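PDB 4MH6: putative type III secretion protein YscO from Vibrio parahaemolyticus, which is of uncharacterised function but probably serves type III secretion as a long two-helix hairpin protein. Local coordinates for residues R28-K33 and K140-F145; I35-A40 and L136-T141. One frame throughout, in Å; residues are numbered along the deposited sequence. Where two conformers were deposited one is given.

Contact 1. Residues R28-K33 and K140-F145; sequences RLLEIK and KTKEKF
Helix segments 28-33 and 140-145 run side by side in opposite directions, with their axes 9.0 Å apart at closest approach and 162° between their directions. By their CA atoms, Leu30 is level with Phe145 and Lys33 with Lys142. The second pair is the closer, with Lys33 CA 5.3 Å from Lys142 CA.

Phe145 points at helix 28-33, and its ring meets Leu29 and Lys33, one turn apart. The end of the Lys33 chain crosses the ring obliquely, with CE over one face. This is a CH-pi contact: Lys33 CE lies 4.1 Å from the centroid of the Phe145 ring, 28° off its normal. The chain bends at chi2 and is extended beyond it, which brings CE there. Leu29 meets the ring obliquely, with Leu29 CD1 3.8 Å from Phe145 CE2.

One carbon earlier in the chain, Lys33 CD touches the methyl CG2 of Thr141 at 3.8 Å. The Thr141 hydroxyl is turned back to its own helix, where it bonds to the carbonyl of Gln137.

Leu30, which is buried, slides past Phe145 in the opposite direction. Its CG is anti to the backbone N (chi1 179°), and this swings CD1 in toward the partner helix. Leu30 CD1 lies 3.8 Å from Phe145 CB and 4.1 Å from Lys142 CG. Leu30 also packs on Val146 and Gln149 of helix 90-167.

The contact is held by apolar and CH-pi packing, with no hydrogen bond or salt bridge between the two segments. Lys33 acts here through its methylenes. Its ammonium lies close to the guanidinium of Arg36, a like charge that may modestly disfavour protonation of the lysine.

Contact 2. Residues I35-A40 and L136-T141; sequences IRADRA and LQAHKT
This contact belongs to the antiparallel helical hairpin formed by helices 18-84 and 90-167. Ala37 and Ala138 meet across it. The axes of segments 35-40 and 136-141 come within 8.5 Å, at 159° between their directions.

Small residues make the close approach possible. Ala138 CB points at the opposite helix and sits 3.8 Å from Ala37 CA. The same methyl is 4.0 Å from Ala40 CB, one turn on. Ala138 therefore packs against two alanines of the partner.

His139 closes one flank. Its CG is anti to its carbonyl carbon (chi1 -81°), and the imidazole reaches back toward helix 18-84. Ala37 CB lies over the ring face, 4.1 Å from the His139 centroid and only 11° off the normal. His139 NE2 is hydrogen-bonded to Asp41, which would help to hold the ring's rotation. The nearby carboxylate of Asp38 is not in contact with it, but together the two acids would probably favour a protonated imidazole.

Alanine against alanine, with short side chains between closely set antiparallel helices, recalls the Alacoil type of pairing within a helical hairpin.

From the N terminus, helix 18-84 passes through 28-33 and then 35-40. The chain turns between residues 84 and 90, and helix 90-167 returns through 136-141 and 140-145. Each contact thus closes a long, almost wholly helical loop. The 35-40/136-141 loop nests inside that of 28-33/140-145, as expected of a hairpin, and the two do not cross. Their centres are 8 Å apart, and their second segments overlap at Lys140 and Thr141. Arg28 and Ile35 bring the first-helix segments into touch. Together the contacts tie the N-terminal part of one helix to the later part of the other, far from the hairpin turn.

Contact 1. Residues R28-K33 and K140-F145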
loop_
_atom_site.group_PDB
_atom_site.type_symbol
_atom_site.label_atom_id
_atom_site.label_comp_id
_atom_site.label_asym_id
_atom_site.label_seq_id
_atom_site.Cartn_x
_atom_site.Cartn_y
_atom_site.Cartn_z
ATOM N N ARG A 28 6.724 -25.196 14.534
ATOM C CA ARG A 28 6.165 -25.103 13.207
ATOM C C ARG A 28 5.108 -24.023 13.149
ATOM O O ARG A 28 5.046 -23.279 12.160
ATOM C CB ARG A 28 5.624 -26.444 12.724
ATOM C CG ARG A 28 4.921 -26.378 11.370
ATOM C CD ARG A 28 5.744 -25.640 10.326
ATOM N NE ARG A 28 5.115 -25.651 9.003
ATOM C CZ ARG A 28 5.554 -24.941 7.962
ATOM N NH1 ARG A 28 6.606 -24.143 8.076
ATOM N NH2 ARG A 28 4.931 -25.017 6.802
ATOM N N LEU A 29 4.256 -23.938 14.175
ATOM C CA LEU A 29 3.256 -22.867 14.178
ATOM C C LEU A 29 3.937 -21.512 14.178
ATOM O O LEU A 29 3.544 -20.601 13.438
ATOM C CB LEU A 29 2.328 -22.934 15.373
ATOM C CG LEU A 29 1.148 -23.861 15.222
ATOM C CD1 LEU A 29 0.340 -23.861 16.519
ATOM C CD2 LEU A 29 0.270 -23.423 14.060
ATOM N N LEU A 30 4.957 -21.387 15.007
ATOM C CA LEU A 30 5.664 -20.143 15.094
ATOM C C LEU A 30 6.265 -19.787 13.733
ATOM O O LEU A 30 6.163 -18.653 13.276
ATOM C CB LEU A 30 6.743 -20.259 16.158
ATOM C CG LEU A 30 7.626 -19.044 16.395
ATOM C CD1 LEU A 30 6.790 -17.769 16.506
ATOM C CD2 LEU A 30 8.459 -19.304 17.635
ATOM N N GLU A 31 6.866 -20.780 13.077
ATOM C CA GLU A 31 7.472 -20.580 11.771
ATOM C C GLU A 31 6.419 -20.064 10.808
ATOM O O GLU A 31 6.682 -19.159 10.029
ATOM C CB GLU A 31 8.069 -21.891 11.292
ATOM C CG GLU A 31 8.854 -21.846 9.989
ATOM C CD GLU A 31 9.455 -23.217 9.633
ATOM O OE1 GLU A 31 9.148 -24.215 10.351
ATOM O OE2 GLU A 31 10.232 -23.305 8.632
ATOM N N ILE A 32 5.214 -20.615 10.878
ATOM C CA ILE A 32 4.131 -20.167 9.988
ATOM C C ILE A 32 3.780 -18.722 10.275
ATOM O O ILE A 32 3.618 -17.924 9.348
ATOM C CB ILE A 32 2.863 -21.035 10.083
ATOM C CG1 ILE A 32 3.147 -22.456 9.555
ATOM C CG2 ILE A 32 1.742 -20.400 9.267
ATOM C CD1 ILE A 32 2.005 -23.458 9.664
ATOM N N LYS A 33 3.672 -18.382 11.552
ATOM C CA LYS A 33 3.379 -16.999 11.943
ATOM C C LYS A 33 4.552 -16.039 11.547
ATOM O O LYS A 33 4.311 -14.903 11.167
ATOM C CB LYS A 33 3.137 -16.913 13.454
ATOM C CG LYS A 33 2.089 -17.860 14.011
ATOM C CD LYS A 33 0.720 -17.605 13.431
ATOM C CE LYS A 33 -0.304 -18.496 14.120
ATOM N NZ LYS A 33 -1.716 -18.069 13.856
ATOM N N LYS A 140 2.117 -9.027 16.376
ATOM C CA LYS A 140 1.646 -9.274 17.739
ATOM C C LYS A 140 1.401 -10.755 17.929
ATOM O O LYS A 140 1.665 -11.308 18.987
ATOM C CB LYS A 140 0.381 -8.480 18.063
ATOM C CG LYS A 140 0.647 -6.999 18.223
ATOM C CD LYS A 140 -0.598 -6.203 18.578
ATOM C CE LYS A 140 -0.246 -4.722 18.711
ATOM N NZ LYS A 140 -1.399 -3.839 19.047
ATOM N N THR A 141 0.921 -11.395 16.871
ATOM C CA THR A 141 0.618 -12.820 16.892
ATOM C C THR A 141 1.907 -13.660 16.952
ATOM O O THR A 141 1.981 -14.633 17.682
ATOM C CB THR A 141 -0.250 -13.173 15.666
ATOM O OG1 THR A 141 -1.510 -12.468 15.759
ATOM C CG2 THR A 141 -0.481 -14.676 15.581
ATOM N N LYS A 142 2.911 -13.266 16.174
ATOM C CA LYS A 142 4.202 -13.934 16.180
ATOM C C LYS A 142 4.780 -13.907 17.585
ATOM O O LYS A 142 5.201 -14.934 18.093
ATOM C CB LYS A 142 5.190 -13.224 15.246
ATOM C CG LYS A 142 6.582 -13.845 15.258
ATOM C CD LYS A 142 7.635 -13.006 14.540
ATOM C CE LYS A 142 8.020 -11.764 15.329
ATOM N NZ LYS A 142 9.078 -10.961 14.643
ATOM N N GLU A 143 4.813 -12.720 18.203
ATOM C CA GLU A 143 5.381 -12.569 19.547
ATOM C C GLU A 143 4.628 -13.429 20.547
ATOM O O GLU A 143 5.210 -13.970 21.476
ATOM C CB GLU A 143 5.357 -11.108 20.024
ATOM C CG GLU A 143 6.013 -10.092 19.095
ATOM C CD GLU A 143 7.485 -10.371 18.748
ATOM O OE1 GLU A 143 8.131 -11.273 19.352
ATOM O OE2 GLU A 143 8.005 -9.653 17.853
ATOM N N LYS A 144 3.327 -13.553 20.332
ATOM C CA LYS A 144 2.486 -14.326 21.192
ATOM C C LYS A 144 2.955 -15.773 21.126
ATOM O O LYS A 144 3.056 -16.456 22.152
ATOM C CB LYS A 144 1.040 -14.177 20.742
ATOM C CG LYS A 144 0.018 -14.722 21.713
ATOM C CD LYS A 144 -1.407 -14.330 21.328
ATOM C CE LYS A 144 -2.392 -14.769 22.413
ATOM N NZ LYS A 144 -3.808 -14.359 22.159
ATOM N N PHE A 145 3.271 -16.233 19.918
ATOM C CA PHE A 145 3.741 -17.601 19.734
ATOM C C PHE A 145 5.177 -17.806 20.175
ATOM O O PHE A 145 5.573 -18.934 20.491
ATOM C CB PHE A 145 3.456 -18.121 18.329
ATOM C CG PHE A 145 2.049 -18.630 18.164
ATOM C CD1 PHE A 145 0.996 -17.762 17.915
ATOM C CD2 PHE A 145 1.775 -19.994 18.291
ATOM C CE1 PHE A 145 -0.307 -18.239 17.774
ATOM C CE2 PHE A 145 0.475 -20.477 18.158
ATOM C CZ PHE A 145 -0.566 -19.597 17.896
#

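Contact 2. Residues I35-A40 and L136-T141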
loop_
_atom_site.group_PDB
_atom_site.type_symbol
_atom_site.label_atom_id
_atom_site.label_comp_id
_atom_site.label_asym_id
_atom_site.label_seq_id
_atom_site.Cartn_x
_atom_site.Cartn_y
_atom_site.Cartn_z
ATOM N N ILE A 35 6.526 -16.457 9.036
ATOM C CA ILE A 35 6.348 -16.380 7.599
ATOM C C ILE A 35 5.216 -15.414 7.266
ATOM O O ILE A 35 5.347 -14.625 6.342
ATOM C CB ILE A 35 6.016 -17.768 7.001
ATOM C CG1 ILE A 35 7.251 -18.673 6.989
ATOM C CG2 ILE A 35 5.501 -17.640 5.575
ATOM C CD1 ILE A 35 6.903 -20.109 6.636
ATOM N N ARG A 36 4.114 -15.475 8.008
ATOM C CA ARG A 36 2.985 -14.580 7.717
ATOM C C ARG A 36 3.345 -13.116 8.019
ATOM O O ARG A 36 2.871 -12.182 7.353
ATOM C CB ARG A 36 1.715 -14.992 8.475
ATOM C CG ARG A 36 1.177 -16.382 8.123
ATOM C CD ARG A 36 -0.238 -16.580 8.670
ATOM N NE ARG A 36 -0.832 -17.871 8.278
ATOM C CZ ARG A 36 -1.237 -18.838 9.101
ATOM N NH1 ARG A 36 -1.219 -18.685 10.418
ATOM N NH2 ARG A 36 -1.741 -19.951 8.589
ATOM N N ALA A 37 4.189 -12.926 9.029
ATOM C CA ALA A 37 4.626 -11.603 9.394
ATOM C C ALA A 37 5.531 -11.045 8.306
ATOM O O ALA A 37 5.413 -9.882 7.954
ATOM C CB ALA A 37 5.344 -11.640 10.724
ATOM N N ASP A 38 6.426 -11.866 7.756
ATOM C CA ASP A 38 7.324 -11.375 6.717
ATOM C C ASP A 38 6.534 -11.007 5.515
ATOM O O ASP A 38 6.774 -9.971 4.915
ATOM C CB ASP A 38 8.392 -12.392 6.347
ATOM C CG ASP A 38 9.297 -12.732 7.523
ATOM O OD1 ASP A 38 9.102 -12.154 8.623
ATOM O OD2 ASP A 38 10.201 -13.585 7.357
ATOM N N ARG A 39 5.574 -11.860 5.173
ATOM C CA ARG A 39 4.703 -11.627 4.030
ATOM C C ARG A 39 3.941 -10.340 4.228
ATOM O O ARG A 39 3.740 -9.586 3.278
ATOM C CB ARG A 39 3.695 -12.745 3.852
ATOM C CG ARG A 39 4.265 -14.105 3.531
ATOM C CD ARG A 39 3.212 -14.815 2.713
ATOM N NE ARG A 39 3.499 -16.214 2.397
ATOM C CZ ARG A 39 2.806 -17.259 2.853
ATOM N NH1 ARG A 39 1.738 -17.089 3.647
ATOM N NH2 ARG A 39 3.160 -18.485 2.470
ATOM N N ALA A 40 3.508 -10.109 5.465
ATOM C CA ALA A 40 2.773 -8.889 5.813
ATOM C C ALA A 40 3.667 -7.644 5.603
ATOM O O ALA A 40 3.199 -6.646 5.040
ATOM C CB ALA A 40 2.243 -8.961 7.253
ATOM N N LEU A 136 1.096 -5.174 11.789
ATOM C CA LEU A 136 1.162 -5.026 13.243
ATOM C C LEU A 136 0.536 -6.250 13.928
ATOM O O LEU A 136 1.125 -6.831 14.846
ATOM C CB LEU A 136 0.460 -3.735 13.685
ATOM C CG LEU A 136 1.169 -2.424 13.305
ATOM C CD1 LEU A 136 0.275 -1.203 13.504
ATOM C CD2 LEU A 136 2.476 -2.267 14.067
ATOM N N GLN A 137 -0.644 -6.651 13.458
ATOM C CA GLN A 137 -1.334 -7.800 14.024
ATOM C C GLN A 137 -0.538 -9.102 13.807
ATOM O O GLN A 137 -0.464 -9.945 14.700
ATOM C CB GLN A 137 -2.747 -7.910 13.455
ATOM C CG GLN A 137 -3.557 -9.049 14.054
ATOM C CD GLN A 137 -3.699 -8.960 15.585
ATOM O OE1 GLN A 137 -3.281 -9.880 16.335
ATOM N NE2 GLN A 137 -4.242 -7.834 16.062
ATOM N N ALA A 138 0.071 -9.250 12.634
ATOM C CA ALA A 138 0.858 -10.433 12.340
ATOM C C ALA A 138 2.028 -10.484 13.296
ATOM O O ALA A 138 2.432 -11.561 13.754
ATOM C CB ALA A 138 1.361 -10.400 10.925
ATOM N N HIS A 139 2.586 -9.314 13.602
ATOM C CA HIS A 139 3.713 -9.274 14.532
ATOM C C HIS A 139 3.277 -9.547 15.964
ATOM O O HIS A 139 3.989 -10.231 16.683
ATOM C CB HIS A 139 4.506 -7.973 14.422
ATOM C CG HIS A 139 5.469 -7.962 13.280
ATOM N ND1 HIS A 139 6.696 -8.586 13.347
ATOM C CD2 HIS A 139 5.396 -7.409 12.048
ATOM C CE1 HIS A 139 7.334 -8.426 12.203
ATOM N NE2 HIS A 139 6.567 -7.716 11.397
ATOM N N LYS A 140 2.117 -9.027 16.376
ATOM C CA LYS A 140 1.646 -9.274 17.739
ATOM C C LYS A 140 1.401 -10.755 17.929
ATOM O O LYS A 140 1.665 -11.308 18.987
ATOM C CB LYS A 140 0.381 -8.480 18.063
ATOM C CG LYS A 140 0.647 -6.999 18.223
ATOM C CD LYS A 140 -0.598 -6.203 18.578
ATOM C CE LYS A 140 -0.246 -4.722 18.711
ATOM N NZ LYS A 140 -1.399 -3.839 19.047
ATOM N N THR A 141 0.921 -11.395 16.871
ATOM C CA THR A 141 0.618 -12.820 16.892
ATOM C C THR A 141 1.907 -13.660 16.952
ATOM O O THR A 141 1.981 -14.633 17.682
ATOM C CB THR A 141 -0.250 -13.173 15.666
ATOM O OG1 THR A 141 -1.510 -12.468 15.759
ATOM C CG2 THR A 141 -0.481 -14.676 15.581
#